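Local coordinates for AAR187Cp (Eremothecium gossypii, PDB 3ZIL), which probably regulates the establishment of sister-chromatid cohesion by acting on cohesin, this chain being its all-helical C-terminal Wap1 domain, at residues T117-P122 with N146-A151. Sequence-based numbering, arbitrary orientation.
Sequences TDEVFP and NTCEYA
F121 lays its ring against the start of helix 147-158, on N146 and T147. Its CB meets N146 CB at 3.8 Å. Chi1 of -162° sets CG anti to the backbone N, where it too packs on N146 CB. The ring turns one face to N146, whose CA stands over its centre in a CH-pi contact, 3.9 Å from the centroid, with CD2 also near that CA. P122 CD touches the other face near the rim. The CD1 and CE1 edge runs beside T147: OG1 lies 3.3 Å from CD1, near the ring plane, and CG2 packs on CE1. F121 also touches K81 and L85 of helix 81-93. A flat aromatic suits this place, offering a face to one residue and an edge to the next; an alanine here would probably leave N146 CA without the ring face it packs on and T147 CG2 without its aromatic neighbour. N146 suits the N-cap because OD1 of its short amide accepts from E149 N in a nearly straight bond (2.9 Å), while ND2 donates to E149 OE2. No direct hydrogen bond joins the two segments. Instead D118 O receives two water bonds, one water accepting from C148 N, the other from T147 OG1 (2.7 Å). Threonine thus serves twice, methyl on the ring and hydroxyl to water. C148 CB, small enough to come close, sits 3.6 Å from D118 O. E119, salt-bridged to R178, and C148 both touch L175 of helix 168-178. Aromatic packing and water bridges thus fasten the loop after helix 108-116 to the next-but-one helix, the waters linking a loop carbonyl to a polar helix start.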
loop_
_atom_site.group_PDB
_atom_site.type_symbol
_atom_site.label_atom_id
_atom_site.label_comp_id
_atom_site.label_asym_id
_atom_site.label_seq_id
_atom_site.Cartn_x
_atom_site.Cartn_y
_atom_site.Cartn_z
ATOM N N THR A 117 5.603 3.461 11.754
ATOM C CA THR A 117 4.509 4.427 11.908
ATOM C C THR A 117 4.810 5.571 12.891
ATOM O O THR A 117 3.929 6.333 13.235
ATOM C CB THR A 117 3.185 3.710 12.278
ATOM O OG1 THR A 117 3.383 2.877 13.400
ATOM C CG2 THR A 117 2.707 2.818 11.120
ATOM N N ASP A 118 6.077 5.727 13.297
ATOM C CA ASP A 118 6.447 6.827 14.143
ATOM C C ASP A 118 7.521 7.708 13.441
ATOM O O ASP A 118 8.717 7.353 13.436
ATOM C CB ASP A 118 6.964 6.256 15.460
ATOM C CG ASP A 118 7.373 7.334 16.437
ATOM O OD1 ASP A 118 7.195 8.585 16.195
ATOM O OD2 ASP A 118 7.984 6.937 17.398
ATOM N N GLU A 119 7.107 8.877 12.956
ATOM C CA GLU A 119 7.983 9.791 12.207
ATOM C C GLU A 119 8.999 10.569 13.078
ATOM O O GLU A 119 9.869 11.251 12.566
ATOM C CB GLU A 119 7.203 10.805 11.312
ATOM C CG GLU A 119 6.019 10.317 10.439
ATOM C CD GLU A 119 4.674 10.208 11.223
ATOM O OE1 GLU A 119 4.642 9.608 12.287
ATOM O OE2 GLU A 119 3.611 10.629 10.756
ATOM N N VAL A 120 8.913 10.468 14.375
ATOM C CA VAL A 120 9.791 11.310 15.185
ATOM C C VAL A 120 11.085 10.596 15.347
ATOM O O VAL A 120 11.101 9.419 15.739
ATOM C CB VAL A 120 9.257 11.525 16.596
ATOM C CG1 VAL A 120 8.056 12.462 16.561
ATOM C CG2 VAL A 120 9.057 10.179 17.341
ATOM N N PHE A 121 12.157 11.244 14.938
ATOM C CA PHE A 121 13.470 10.634 15.046
ATOM C C PHE A 121 14.422 11.650 15.688
ATOM O O PHE A 121 14.438 12.789 15.250
ATOM C CB PHE A 121 13.961 10.148 13.681
ATOM C CG PHE A 121 15.076 9.169 13.808
ATOM C CD1 PHE A 121 14.813 7.859 14.161
ATOM C CD2 PHE A 121 16.413 9.575 13.663
ATOM C CE1 PHE A 121 15.871 6.948 14.317
ATOM C CE2 PHE A 121 17.446 8.689 13.879
ATOM C CZ PHE A 121 17.182 7.383 14.220
ATOM N N PRO A 122 15.211 11.254 16.718
ATOM C CA PRO A 122 16.104 12.286 17.304
ATOM C C PRO A 122 17.158 12.821 16.326
ATOM O O PRO A 122 17.709 12.065 15.503
ATOM C CB PRO A 122 16.848 11.517 18.426
ATOM C CG PRO A 122 16.772 10.059 17.991
ATOM C CD PRO A 122 15.397 9.937 17.374
ATOM N N ASN A 146 16.219 7.535 9.252
ATOM C CA ASN A 146 15.305 7.464 10.320
ATOM C C ASN A 146 14.641 6.093 10.220
ATOM O O ASN A 146 14.676 5.428 9.139
ATOM C CB ASN A 146 14.277 8.635 10.203
ATOM C CG ASN A 146 13.442 8.533 8.912
ATOM O OD1 ASN A 146 12.549 7.737 8.814
ATOM N ND2 ASN A 146 13.770 9.331 7.919
ATOM N N THR A 147 14.064 5.674 11.339
ATOM C CA THR A 147 13.516 4.364 11.456
ATOM C C THR A 147 12.126 4.266 10.819
ATOM O O THR A 147 11.703 3.196 10.431
ATOM C CB THR A 147 13.400 3.989 12.944
ATOM O OG1 THR A 147 13.016 5.158 13.662
ATOM C CG2 THR A 147 14.715 3.533 13.464
ATOM N N CYS A 148 11.410 5.354 10.679
ATOM C CA CYS A 148 10.092 5.254 10.002
ATOM C C CYS A 148 10.316 4.690 8.611
ATOM O O CYS A 148 9.809 3.623 8.237
ATOM C CB CYS A 148 9.378 6.640 9.953
ATOM S SG CYS A 148 7.925 6.643 8.803
ATOM N N GLU A 149 11.168 5.347 7.843
ATOM C CA GLU A 149 11.457 4.899 6.471
ATOM C C GLU A 149 12.269 3.600 6.435
ATOM O O GLU A 149 12.039 2.785 5.579
ATOM C CB GLU A 149 12.272 5.983 5.684
ATOM C CG GLU A 149 11.530 7.314 5.613
ATOM C CD GLU A 149 12.305 8.266 4.805
ATOM O OE1 GLU A 149 12.300 8.152 3.601
ATOM O OE2 GLU A 149 13.030 9.033 5.393
ATOM N N TYR A 150 13.297 3.432 7.307
ATOM C CA TYR A 150 14.036 2.196 7.246
ATOM C C TYR A 150 13.123 0.956 7.610
ATOM O O TYR A 150 13.279 -0.087 7.064
ATOM C CB TYR A 150 15.336 2.261 8.091
ATOM C CG TYR A 150 16.535 1.670 7.332
ATOM C CD1 TYR A 150 16.360 0.571 6.467
ATOM C CD2 TYR A 150 17.831 2.229 7.441
ATOM C CE1 TYR A 150 17.420 0.035 5.733
ATOM C CE2 TYR A 150 18.896 1.684 6.717
ATOM C CZ TYR A 150 18.680 0.593 5.857
ATOM O OH TYR A 150 19.688 0.055 5.131
ATOM N N ALA A 151 12.229 1.095 8.577
ATOM C CA ALA A 151 11.430 0.004 9.069
ATOM C C ALA A 151 10.384 -0.340 8.039
ATOM O O ALA A 151 10.197 -1.545 7.736
ATOM C CB ALA A 151 10.760 0.417 10.360
HETATM O O HOH W 1 11.456 8.047 12.195
HETATM O O HOH W 2 10.347 5.105 14.183
#